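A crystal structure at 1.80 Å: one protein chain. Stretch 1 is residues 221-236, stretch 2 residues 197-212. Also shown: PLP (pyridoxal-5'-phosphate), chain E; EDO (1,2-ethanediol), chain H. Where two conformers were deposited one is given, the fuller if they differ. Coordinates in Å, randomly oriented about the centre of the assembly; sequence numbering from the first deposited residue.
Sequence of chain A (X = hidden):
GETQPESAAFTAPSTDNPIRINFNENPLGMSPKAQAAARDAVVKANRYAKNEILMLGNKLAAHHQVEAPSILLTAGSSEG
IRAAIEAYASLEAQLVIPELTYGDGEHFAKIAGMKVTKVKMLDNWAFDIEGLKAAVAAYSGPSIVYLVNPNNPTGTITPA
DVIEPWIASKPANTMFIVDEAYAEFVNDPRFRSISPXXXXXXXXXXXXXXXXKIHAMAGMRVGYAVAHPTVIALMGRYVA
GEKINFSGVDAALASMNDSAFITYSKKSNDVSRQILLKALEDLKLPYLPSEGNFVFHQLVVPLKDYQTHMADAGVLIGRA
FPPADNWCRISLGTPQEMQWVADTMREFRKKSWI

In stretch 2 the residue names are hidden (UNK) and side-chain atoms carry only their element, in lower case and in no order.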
ATOM      1  N   ARG A 221      -7.506   3.723   1.563  1.00 14.05           N
ATOM      2  CA  ARG A 221      -6.440   2.814   1.967  1.00 13.95           C
ATOM      3  C   ARG A 221      -5.592   3.328   3.153  1.00 13.89           C
ATOM      4  O   ARG A 221      -4.391   3.588   3.020  1.00 12.65           O
ATOM      5  CB  ARG A 221      -5.563   2.407   0.756  1.00 14.33           C
ATOM      6  CG  ARG A 221      -6.353   2.177  -0.545  1.00 15.34           C
ATOM      7  CD  ARG A 221      -7.457   1.126  -0.404  1.00 14.80           C
ATOM      8  NE  ARG A 221      -6.956  -0.158   0.139  1.00 12.96           N
ATOM      9  CZ  ARG A 221      -7.461  -0.787   1.198  1.00 12.38           C
ATOM     10  NH1 ARG A 221      -8.516  -0.295   1.822  1.00 15.40           N
ATOM     11  NH2 ARG A 221      -6.930  -1.936   1.614  1.00 15.30           N
ATOM     12  N   VAL A 222      -6.231   3.458   4.311  1.00 13.67           N
ATOM     13  CA  VAL A 222      -5.544   3.824   5.532  1.00 14.08           C
ATOM     14  C   VAL A 222      -5.970   2.892   6.645  1.00 13.81           C
ATOM     15  O   VAL A 222      -7.132   2.835   7.001  1.00 14.94           O
ATOM     16  CB  VAL A 222      -5.810   5.316   5.953  1.00 14.08           C
ATOM     17  CG1 VAL A 222      -4.868   5.721   7.102  1.00 13.37           C
ATOM     18  CG2 VAL A 222      -5.687   6.306   4.756  1.00 15.68           C
ATOM     19  N   GLY A 223      -5.017   2.142   7.188  1.00 14.91           N
ATOM     20  CA  GLY A 223      -5.243   1.363   8.384  1.00 14.48           C
ATOM     21  C   GLY A 223      -3.986   1.389   9.222  1.00 14.19           C
ATOM     22  O   GLY A 223      -3.035   2.108   8.895  1.00 13.85           O
ATOM     23  N   TYR A 224      -3.985   0.633  10.320  1.00 13.37           N
ATOM     24  CA  TYR A 224      -2.839   0.614  11.214  1.00 13.29           C
ATOM     25  C   TYR A 224      -2.867  -0.608  12.144  1.00 14.05           C
ATOM     26  O   TYR A 224      -3.912  -1.285  12.288  1.00 13.58           O
ATOM     27  CB  TYR A 224      -2.701   1.923  12.017  1.00 12.91           C
ATOM     28  CG  TYR A 224      -3.854   2.256  12.927  1.00 13.47           C
ATOM     29  CD1 TYR A 224      -5.017   2.817  12.431  1.00 14.81           C
ATOM     30  CD2 TYR A 224      -3.781   2.013  14.295  1.00 15.43           C
ATOM     31  CE1 TYR A 224      -6.071   3.150  13.262  1.00 17.44           C
ATOM     32  CE2 TYR A 224      -4.851   2.312  15.134  1.00 15.76           C
ATOM     33  CZ  TYR A 224      -5.984   2.898  14.624  1.00 17.77           C
ATOM     34  OH  TYR A 224      -7.026   3.196  15.472  1.00 19.50           O
ATOM     35  N   ALA A 225      -1.689  -0.917  12.685  1.00 14.23           N
ATOM     36  CA  ALA A 225      -1.521  -1.891  13.770  1.00 13.93           C
ATOM     37  C   ALA A 225      -1.110  -1.159  15.065  1.00 14.16           C
ATOM     38  O   ALA A 225      -0.400  -0.127  15.040  1.00 14.85           O
ATOM     39  CB  ALA A 225      -0.519  -2.972  13.398  1.00 12.87           C
ATOM     40  N   VAL A 226      -1.567  -1.690  16.190  1.00 14.60           N
ATOM     41  CA  VAL A 226      -1.139  -1.274  17.521  1.00 13.70           C
ATOM     42  C   VAL A 226      -0.531  -2.482  18.230  1.00 13.91           C
ATOM     43  O   VAL A 226      -1.118  -3.589  18.232  1.00 13.15           O
ATOM     44  CB  VAL A 226      -2.291  -0.672  18.332  1.00 14.63           C
ATOM     45  CG1 VAL A 226      -1.731   0.035  19.599  1.00 13.33           C
ATOM     46  CG2 VAL A 226      -3.171   0.267  17.452  1.00 12.95           C
ATOM     47  N   ALA A 227       0.690  -2.336  18.752  1.00 13.24           N
ATOM     48  CA  ALA A 227       1.324  -3.446  19.458  1.00 12.70           C
ATOM     49  C   ALA A 227       2.499  -2.941  20.285  1.00 13.34           C
ATOM     50  O   ALA A 227       2.859  -1.770  20.208  1.00 13.17           O
ATOM     51  CB  ALA A 227       1.783  -4.509  18.461  1.00 11.55           C
ATOM     52  N   HIS A 228       3.135  -3.835  21.043  1.00 13.70           N
ATOM     53  CA  HIS A 228       4.364  -3.466  21.748  1.00 13.61           C
ATOM     54  C   HIS A 228       5.373  -3.021  20.676  1.00 13.29           C
ATOM     55  O   HIS A 228       5.336  -3.527  19.562  1.00 13.43           O
ATOM     56  CB  HIS A 228       4.894  -4.666  22.541  1.00 13.80           C
ATOM     57  CG  HIS A 228       6.058  -4.349  23.439  1.00 14.46           C
ATOM     58  ND1 HIS A 228       7.371  -4.570  23.069  1.00 16.18           N
ATOM     59  CD2 HIS A 228       6.096  -3.899  24.715  1.00 15.16           C
ATOM     60  CE1 HIS A 228       8.169  -4.223  24.067  1.00 16.27           C
ATOM     61  NE2 HIS A 228       7.419  -3.803  25.076  1.00 15.61           N
ATOM     62  N   PRO A 229       6.279  -2.083  21.000  1.00 13.38           N
ATOM     63  CA  PRO A 229       7.223  -1.687  19.959  1.00 13.16           C
ATOM     64  C   PRO A 229       8.066  -2.789  19.340  1.00 14.04           C
ATOM     65  O   PRO A 229       8.378  -2.668  18.179  1.00 14.78           O
ATOM     66  CB  PRO A 229       8.119  -0.686  20.667  1.00 14.30           C
ATOM     67  CG  PRO A 229       7.233  -0.053  21.624  1.00 13.36           C
ATOM     68  CD  PRO A 229       6.385  -1.201  22.181  1.00 13.31           C
ATOM     69  N   THR A 230       8.420  -3.837  20.088  1.00 13.82           N
ATOM     70  CA  THR A 230       9.209  -4.931  19.547  1.00 15.20           C
ATOM     71  C   THR A 230       8.433  -5.653  18.417  1.00 14.31           C
ATOM     72  O   THR A 230       9.015  -6.045  17.404  1.00 15.66           O
ATOM     73  CB  THR A 230       9.680  -5.911  20.655  1.00 14.89           C
ATOM     74  OG1 THR A 230       8.533  -6.468  21.328  1.00 19.52           O
ATOM     75  CG2 THR A 230      10.578  -5.175  21.661  1.00 15.28           C
ATOM     76  N   VAL A 231       7.121  -5.756  18.570  1.00 13.73           N
ATOM     77  CA  VAL A 231       6.253  -6.425  17.601  1.00 13.10           C
ATOM     78  C   VAL A 231       6.030  -5.535  16.379  1.00 13.60           C
ATOM     79  O   VAL A 231       6.076  -6.000  15.243  1.00 13.07           O
ATOM     80  CB  VAL A 231       4.909  -6.779  18.257  1.00 14.64           C
ATOM     81  CG1 VAL A 231       3.891  -7.339  17.239  1.00 11.10           C
ATOM     82  CG2 VAL A 231       5.165  -7.760  19.476  1.00 11.37           C
ATOM     83  N   ILE A 232       5.771  -4.252  16.599  1.00 13.09           N
ATOM     84  CA  ILE A 232       5.677  -3.321  15.490  1.00 13.29           C
ATOM     85  C   ILE A 232       6.984  -3.301  14.646  1.00 13.85           C
ATOM     86  O   ILE A 232       6.933  -3.282  13.414  1.00 13.24           O
ATOM     87  CB  ILE A 232       5.369  -1.907  15.989  1.00 12.40           C
ATOM     88  CG1 ILE A 232       3.965  -1.837  16.599  1.00 14.37           C
ATOM     89  CG2 ILE A 232       5.585  -0.882  14.870  1.00 13.86           C
ATOM     90  CD1 ILE A 232       2.811  -2.153  15.614  1.00 13.28           C
ATOM     91  N   ALA A 233       8.139  -3.324  15.311  1.00 14.51           N
ATOM     92  CA  ALA A 233       9.415  -3.313  14.615  1.00 14.15           C
ATOM     93  C   ALA A 233       9.511  -4.532  13.698  1.00 15.02           C
ATOM     94  O   ALA A 233       9.963  -4.405  12.557  1.00 15.11           O
ATOM     95  CB  ALA A 233      10.585  -3.249  15.603  1.00 14.53           C
ATOM     96  N   LEU A 234       9.057  -5.700  14.161  1.00 14.87           N
ATOM     97  CA  LEU A 234       9.112  -6.909  13.323  0.50 15.41           C
ATOM     98  C   LEU A 234       8.142  -6.817  12.145  1.00 15.34           C
ATOM     99  O   LEU A 234       8.508  -7.152  11.009  1.00 16.14           O
ATOM    100  CB  LEU A 234       8.859  -8.201  14.130  0.50 15.56           C
ATOM    101  CG  LEU A 234       9.958  -8.702  15.076  0.50 15.02           C
ATOM    102  CD1 LEU A 234       9.449  -9.930  15.812  0.50 14.68           C
ATOM    103  CD2 LEU A 234      11.257  -9.014  14.351  0.50 14.65           C
HETATM  104  N   MSE A 235       6.918  -6.341  12.387  1.00 15.65           N
HETATM  105  CA  MSE A 235       5.903  -6.191  11.324  1.00 14.84           C
HETATM  106  C   MSE A 235       6.354  -5.229  10.251  1.00 14.45           C
HETATM  107  O   MSE A 235       6.065  -5.434   9.078  1.00 15.18           O
HETATM  108  CB  MSE A 235       4.580  -5.712  11.890  1.00 15.21           C
HETATM  109  CG  MSE A 235       3.883  -6.749  12.660  1.00 14.91           C
HETATM  110 SE   MSE A 235       2.208  -6.018  13.399  0.75 14.19          SE
HETATM  111  CE  MSE A 235       1.274  -5.495  11.819  1.00 13.28           C
ATOM    112  N   GLY A 236       7.117  -4.215  10.648  1.00 13.29           N
ATOM    113  CA  GLY A 236       7.564  -3.193   9.751  1.00 13.66           C
ATOM    114  C   GLY A 236       8.594  -3.636   8.725  1.00 14.40           C
ATOM    115  O   GLY A 236       8.791  -2.949   7.727  1.00 13.95           O
ATOM    116  N   UNK A 197      -5.062  -3.513  26.889  1.00 15.17           N
ATOM    117  CA  UNK A 197      -4.083  -4.546  27.247  0.50 15.67           C
ATOM    118  C   UNK A 197      -2.695  -4.229  26.638  1.00 15.16           C
ATOM    119  O   UNK A 197      -1.661  -4.558  27.209  1.00 14.71           O
ATOM    120  c   UNK A 197      -4.574  -5.941  26.830  0.50 15.77           C
ATOM    121  c   UNK A 197      -7.247  -4.751  29.623  0.50 17.17           C
ATOM    122 se   UNK A 197      -6.070  -6.278  29.318  0.38 19.86          SE
ATOM    123  c   UNK A 197      -5.965  -6.321  27.385  0.50 17.56           C
ATOM    124  N   UNK A 198      -2.671  -3.562  25.499  1.00 15.22           N
ATOM    125  CA  UNK A 198      -1.395  -3.164  24.866  1.00 15.07           C
ATOM    126  C   UNK A 198      -0.793  -1.940  25.590  1.00 15.85           C
ATOM    127  O   UNK A 198       0.413  -1.873  25.892  1.00 16.86           O
ATOM    128  c   UNK A 198      -2.721  -3.885  21.239  1.00 16.31           C
ATOM    129  c   UNK A 198      -0.278  -2.290  22.728  1.00 14.17           C
ATOM    130  c   UNK A 198      -1.591  -2.877  23.362  1.00 15.29           C
ATOM    131  c   UNK A 198      -2.077  -4.145  22.636  1.00 15.06           C
ATOM    132  N   UNK A 199      -1.641  -0.963  25.871  1.00 16.60           N
ATOM    133  CA  UNK A 199      -1.261   0.160  26.730  1.00 17.04           C
ATOM    134  C   UNK A 199      -0.632  -0.315  28.055  1.00 17.02           C
ATOM    135  O   UNK A 199       0.308   0.285  28.521  1.00 16.16           O
ATOM    136  o   UNK A 199      -2.951   1.541  25.804  1.00 17.85           O
ATOM    137  c   UNK A 199      -2.195   2.123  28.057  1.00 17.69           C
ATOM    138  c   UNK A 199      -2.478   1.007  27.033  1.00 17.10           C
ATOM    139  N   UNK A 200      -1.145  -1.412  28.608  1.00 16.52           N
ATOM    140  CA  UNK A 200      -0.673  -1.955  29.881  1.00 17.09           C
ATOM    141  C   UNK A 200       0.551  -2.863  29.723  1.00 16.77           C
ATOM    142  O   UNK A 200       1.060  -3.383  30.719  1.00 16.52           O
ATOM    143  o   UNK A 200      -5.345  -1.677  31.195  1.00 26.34           O
ATOM    144  n   UNK A 200      -4.253  -3.539  31.851  1.00 21.50           N
ATOM    145  c   UNK A 200      -4.282  -2.312  31.357  1.00 22.30           C
ATOM    146  c   UNK A 200      -1.834  -2.672  30.606  1.00 17.22           C
ATOM    147  c   UNK A 200      -2.932  -1.677  31.012  1.00 19.46           C
ATOM    148  N   UNK A 201       1.026  -3.025  28.481  1.00 16.61           N
ATOM    149  CA  UNK A 201       2.323  -3.663  28.195  1.00 16.65           C
ATOM    150  C   UNK A 201       2.325  -5.057  27.569  1.00 16.35           C
ATOM    151  O   UNK A 201       3.410  -5.662  27.450  1.00 16.27           O
ATOM    152  N   UNK A 202       1.162  -5.573  27.135  1.00 15.34           N
ATOM    153  CA  UNK A 202       1.138  -6.889  26.469  1.00 14.65           C
ATOM    154  C   UNK A 202       2.088  -6.941  25.238  1.00 14.38           C
ATOM    155  O   UNK A 202       2.119  -6.023  24.393  1.00 14.54           O
ATOM    156  c   UNK A 202      -0.324  -7.264  26.042  1.00 14.30           C
ATOM    157  N   UNK A 203       2.851  -8.032  25.150  1.00 14.45           N
ATOM    158  CA  UNK A 203       3.760  -8.306  24.056  1.00 14.67           C
ATOM    159  C   UNK A 203       3.263  -9.416  23.117  1.00 14.23           C
ATOM    160  O   UNK A 203       3.957  -9.775  22.179  1.00 13.62           O
ATOM    161  c   UNK A 203       5.642  -7.555  25.586  1.00 18.60           C
ATOM    162  o   UNK A 203       7.288  -7.227  27.257  1.00 24.38           O
ATOM    163  o   UNK A 203       7.860  -8.466  25.534  1.00 26.16           O
ATOM    164  c   UNK A 203       5.127  -8.675  24.641  1.00 15.53           C
ATOM    165  c   UNK A 203       7.034  -7.775  26.162  1.00 23.72           C
ATOM    166  N   UNK A 204       2.054  -9.940  23.370  1.00 13.59           N
ATOM    167  CA  UNK A 204       1.493 -11.026  22.583  1.00 13.20           C
ATOM    168  C   UNK A 204       0.199 -10.643  21.858  1.00 13.49           C
ATOM    169  O   UNK A 204      -0.608 -11.520  21.515  1.00 13.81           O
ATOM    170  n   UNK A 204      -0.254 -13.216  25.094  1.00 11.37           N
ATOM    171  c   UNK A 204       0.194 -12.094  24.537  1.00 12.65           C
ATOM    172  o   UNK A 204      -0.199 -10.996  24.885  1.00 11.93           O
ATOM    173  c   UNK A 204       1.292 -12.259  23.470  1.00 13.30           C
ATOM    174  N   UNK A 205      -0.004  -9.348  21.618  1.00 12.93           N
ATOM    175  CA  UNK A 205      -1.199  -8.880  20.927  1.00 12.79           C
ATOM    176  C   UNK A 205      -0.856  -7.898  19.815  1.00 12.96           C
ATOM    177  O   UNK A 205      -0.147  -6.926  20.059  1.00 13.73           O
ATOM    178  c   UNK A 205      -2.177  -8.094  21.846  1.00 13.18           C
ATOM    179  c   UNK A 205      -3.293  -8.001  24.194  1.00 10.61           C
ATOM    180  c   UNK A 205      -3.471  -7.778  21.065  1.00 12.19           C
ATOM    181  c   UNK A 205      -2.436  -8.812  23.162  1.00 12.36           C
ATOM    182  N   UNK A 206      -1.400  -8.148  18.618  1.00 12.47           N
ATOM    183  CA  UNK A 206      -1.469  -7.188  17.497  1.00 11.76           C
ATOM    184  C   UNK A 206      -2.965  -6.820  17.315  1.00 12.31           C
ATOM    185  O   UNK A 206      -3.820  -7.675  17.054  1.00 12.52           O
ATOM    186  c   UNK A 206       0.632  -8.179  16.373  1.00  9.72           C
ATOM    187  c   UNK A 206       1.204  -9.305  15.356  1.00  8.41           C
ATOM    188  c   UNK A 206      -1.052  -6.926  14.930  1.00 12.25           C
ATOM    189  c   UNK A 206      -0.845  -7.820  16.173  1.00 11.46           C
ATOM    190  N   UNK A 207      -3.271  -5.551  17.515  1.00 12.02           N
ATOM    191  CA  UNK A 207      -4.569  -4.987  17.204  1.00 13.31           C
ATOM    192  C   UNK A 207      -4.499  -4.372  15.834  1.00 13.01           C
ATOM    193  O   UNK A 207      -3.604  -3.565  15.539  1.00 14.27           O
ATOM    194  c   UNK A 207      -6.294  -2.074  19.117  1.00 12.41           C
ATOM    195  c   UNK A 207      -6.161  -3.047  17.969  1.00 13.44           C
ATOM    196  c   UNK A 207      -7.426  -3.913  17.812  1.00 12.17           C
ATOM    197  c   UNK A 207      -4.935  -3.917  18.208  1.00 12.77           C
ATOM    198  N   UNK A 208      -5.452  -4.725  15.001  1.00 12.50           N
ATOM    199  CA  UNK A 208      -5.555  -4.151  13.664  1.00 12.84           C
ATOM    200  C   UNK A 208      -6.821  -3.335  13.585  1.00 12.84           C
ATOM    201  O   UNK A 208      -7.919  -3.797  14.013  1.00 14.08           O
ATOM    202  c   UNK A 208      -4.336  -6.110  12.486  1.00 13.64           C
ATOM    203  c   UNK A 208      -5.582  -5.239  12.619  1.00 11.66           C
ATOM    204  c   UNK A 208      -4.615  -7.162  11.494  1.00 12.86           C
ATOM    205  c   UNK A 208      -3.028  -5.284  12.149  1.00 14.88           C
ATOM    206  N   UNK A 209      -6.652  -2.136  13.027  1.00 12.12           N
ATOM    207  CA  UNK A 209      -7.757  -1.223  12.813  0.50 12.66           C
ATOM    208  C   UNK A 209      -7.651  -0.572  11.441  1.00 13.30           C
ATOM    209  O   UNK A 209      -6.613  -0.642  10.771  1.00 13.24           O
ATOM    210  n   UNK A 209     -11.236   0.569  16.100  0.50  8.91           N
ATOM    211  c   UNK A 209      -7.858  -0.188  13.959  0.50 12.76           C
ATOM    212  c   UNK A 209      -8.500  -0.797  15.254  0.50 12.37           C
ATOM    213  c   UNK A 209      -8.733   0.210  16.378  0.50 11.50           C
ATOM    214  c   UNK A 209      -9.862   1.191  16.017  0.50  9.87           C
ATOM    215  N   UNK A 210      -8.761   0.006  10.988  1.00 13.91           N
ATOM    216  CA  UNK A 210      -8.864   0.549   9.632  1.00 13.96           C
ATOM    217  C   UNK A 210      -9.742   1.796   9.652  1.00 14.78           C
ATOM    218  O   UNK A 210     -10.575   1.918  10.518  1.00 14.11           O
ATOM    219  o   UNK A 210      -9.420   0.065   7.315  1.00 15.38           O
ATOM    220  c   UNK A 210     -10.858  -0.878   9.047  1.00 15.82           C
ATOM    221  c   UNK A 210      -9.445  -0.476   8.651  1.00 15.70           C
ATOM    222  N   UNK A 211      -9.530   2.706   8.697  1.00 15.16           N
ATOM    223  CA  UNK A 211     -10.431   3.846   8.439  1.00 14.61           C
ATOM    224  C   UNK A 211     -11.540   3.511   7.402  1.00 14.72           C
ATOM    225  O   UNK A 211     -12.320   4.383   6.994  1.00 13.89           O
ATOM    226  c   UNK A 211      -6.989   6.018  10.582  1.00 13.23           C
ATOM    227  c   UNK A 211      -7.547   7.164  11.122  1.00 15.06           C
ATOM    228  c   UNK A 211      -8.879   5.764   9.078  1.00 14.81           C
ATOM    229  c   UNK A 211      -8.760   7.603  10.648  1.00 17.12           C
ATOM    230  c   UNK A 211      -9.421   6.887   9.637  1.00 15.03           C
ATOM    231  c   UNK A 211      -7.644   5.320   9.560  1.00 14.07           C
ATOM    232  c   UNK A 211      -9.617   5.046   7.974  1.00 14.32           C
ATOM    233  N   UNK A 212     -11.579   2.265   6.951  1.00 15.54           N
ATOM    234  CA  UNK A 212     -12.410   1.850   5.830  1.00 16.02           C
ATOM    235  C   UNK A 212     -13.909   1.725   6.201  1.00 16.45           C
ATOM    236  O   UNK A 212     -14.723   1.643   5.307  1.00 16.98           O
ATOM    237  o   UNK A 212     -10.707   0.627   4.582  1.00 16.78           O
ATOM    238  c   UNK A 212     -11.930   0.519   5.263  1.00 16.34           C
TER
HETATM  239  N1  PLP E 500     -10.609  -6.999   8.471  1.00 22.27           N
HETATM  240  C2  PLP E 500     -11.935  -7.333   8.285  1.00 23.66           C
HETATM  241  C2A PLP E 500     -12.632  -8.143   9.349  1.00 21.62           C
HETATM  242  C3  PLP E 500     -12.563  -6.937   7.104  1.00 23.38           C
HETATM  243  O3  PLP E 500     -13.862  -7.281   6.912  1.00 23.50           O
HETATM  244  C4  PLP E 500     -11.842  -6.207   6.133  1.00 29.17           C
HETATM  245  C4A PLP E 500     -12.537  -5.658   4.914  1.00 33.61           C
HETATM  246  O4A PLP E 500     -13.211  -6.458   4.286  1.00 41.58           O
HETATM  247  C5  PLP E 500     -10.494  -5.889   6.337  1.00 23.83           C
HETATM  248  C6  PLP E 500      -9.898  -6.318   7.524  1.00 22.61           C
HETATM  249  C5A PLP E 500      -9.671  -5.124   5.323  1.00 26.61           C
HETATM  250  O4P PLP E 500     -10.140  -3.789   5.054  1.00 24.18           O
HETATM  251  P   PLP E 500      -9.127  -2.623   4.656  1.00 23.16           P
HETATM  252  O1P PLP E 500      -7.940  -3.137   3.902  1.00 23.75           O
HETATM  253  O2P PLP E 500      -8.777  -2.035   5.997  1.00 25.58           O
HETATM  254  O3P PLP E 500     -10.022  -1.710   3.834  1.00 27.13           O
HETATM  255  C1  EDO H   2      -9.129   5.070  13.874  1.00 40.92           C
HETATM  256  O1  EDO H   2      -9.566   3.845  14.452  1.00 40.07           O
HETATM  257  C2  EDO H   2      -8.956   6.089  14.988  1.00 40.94           C
HETATM  258  O2  EDO H   2     -10.237   6.636  15.278  1.00 42.85           O
HETATM  259  O   HOH W   1       2.008  -6.512  21.654  1.00 12.03           O
HETATM  260  O   HOH W   2       8.393  -8.746  22.749  1.00 31.36           O
HETATM  261  O   HOH W   3      -9.080   2.868   4.266  1.00 13.98           O

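Position 197 carries two carbons, a selenium and a terminal carbon, unbranched, out of reach of stretch 1: selenomethionine, Met197. Position 198 has four carbons forked at the first, one arm two carbons long, and packs against Val226: Ile198, whose CD1 lies 3.4 Å from Val226 O. Position 199, one carbon bearing an oxygen and a carbon, is Thr199. Position 200 has three carbons, the third holding oxygen and nitrogen, and points into solvent: Gln200. Position 201 has no side-chain atoms and a phi of 108°, where a CB would jam against the preceding carbonyl: Gly201, closing the helix in a Schellman motif. Position 202, a single carbon, is Ala202; its O approaches His228 CB at 3.6 Å.

Position 203 shows three carbons, the third with two oxygens, its middle carbon over the His228 ring: Glu203, with CG 4.0 Å from the centroid of the His228 ring and 18° off its normal. Position 204, two carbons with oxygen and nitrogen on the second, touches nothing on stretch 1: Asn204. Positions 205 and 206 each hold four carbons forked at the first, one arm longer. The former leads away, Ile205; the latter meets the helix after His228, Ile206, with CG1 3.5 Å from Val231 CG1 and CG2 3.7 Å from Met235 SE.

Positions 207 and 208 have four carbons forked at the second. The first sits beside Val226, Leu207; the second reaches Ala225, Leu208, CD2 to Ala225 CB being 3.6 Å. Position 209 is four carbons in a row ending in nitrogen, its first carbon over the Tyr224 ring: Lys209, CB 4.0 Å from the centroid of the Tyr224 ring. Position 210, one carbon with oxygen and carbon, lies opposite Gly223: Thr210, OG1 donating to PLP O2P at 2.6 Å. Position 211, one carbon then a six-carbon ring, packs on Val222 and Tyr224: Phe211. Position 212, one carbon and an oxygen, is Ser212, OG donating to PLP O3P at 2.5 Å.

The contact is an antiparallel strand pair. Val226 and Leu207 exchange two backbone bonds (Val226 N to Leu207 O, 2.8 Å; Leu207 N to Val226 O, 3.0 Å), as do Tyr224 and Lys209; Phe211 N to Val222 O, 2.9 Å, extends the ladder. Gly223 fits closely: a CB there would lie 2.9 Å from Lys209 O. At one end, Arg221 joins Thr210 and Ser212 around the phosphate, with NH2 to PLP O1P at 2.8 Å. At the other, a water links His228 N to Ala202 O and Ile205 O.

Stretch 2, residues 197-212: MITQGAENIILLKTFS
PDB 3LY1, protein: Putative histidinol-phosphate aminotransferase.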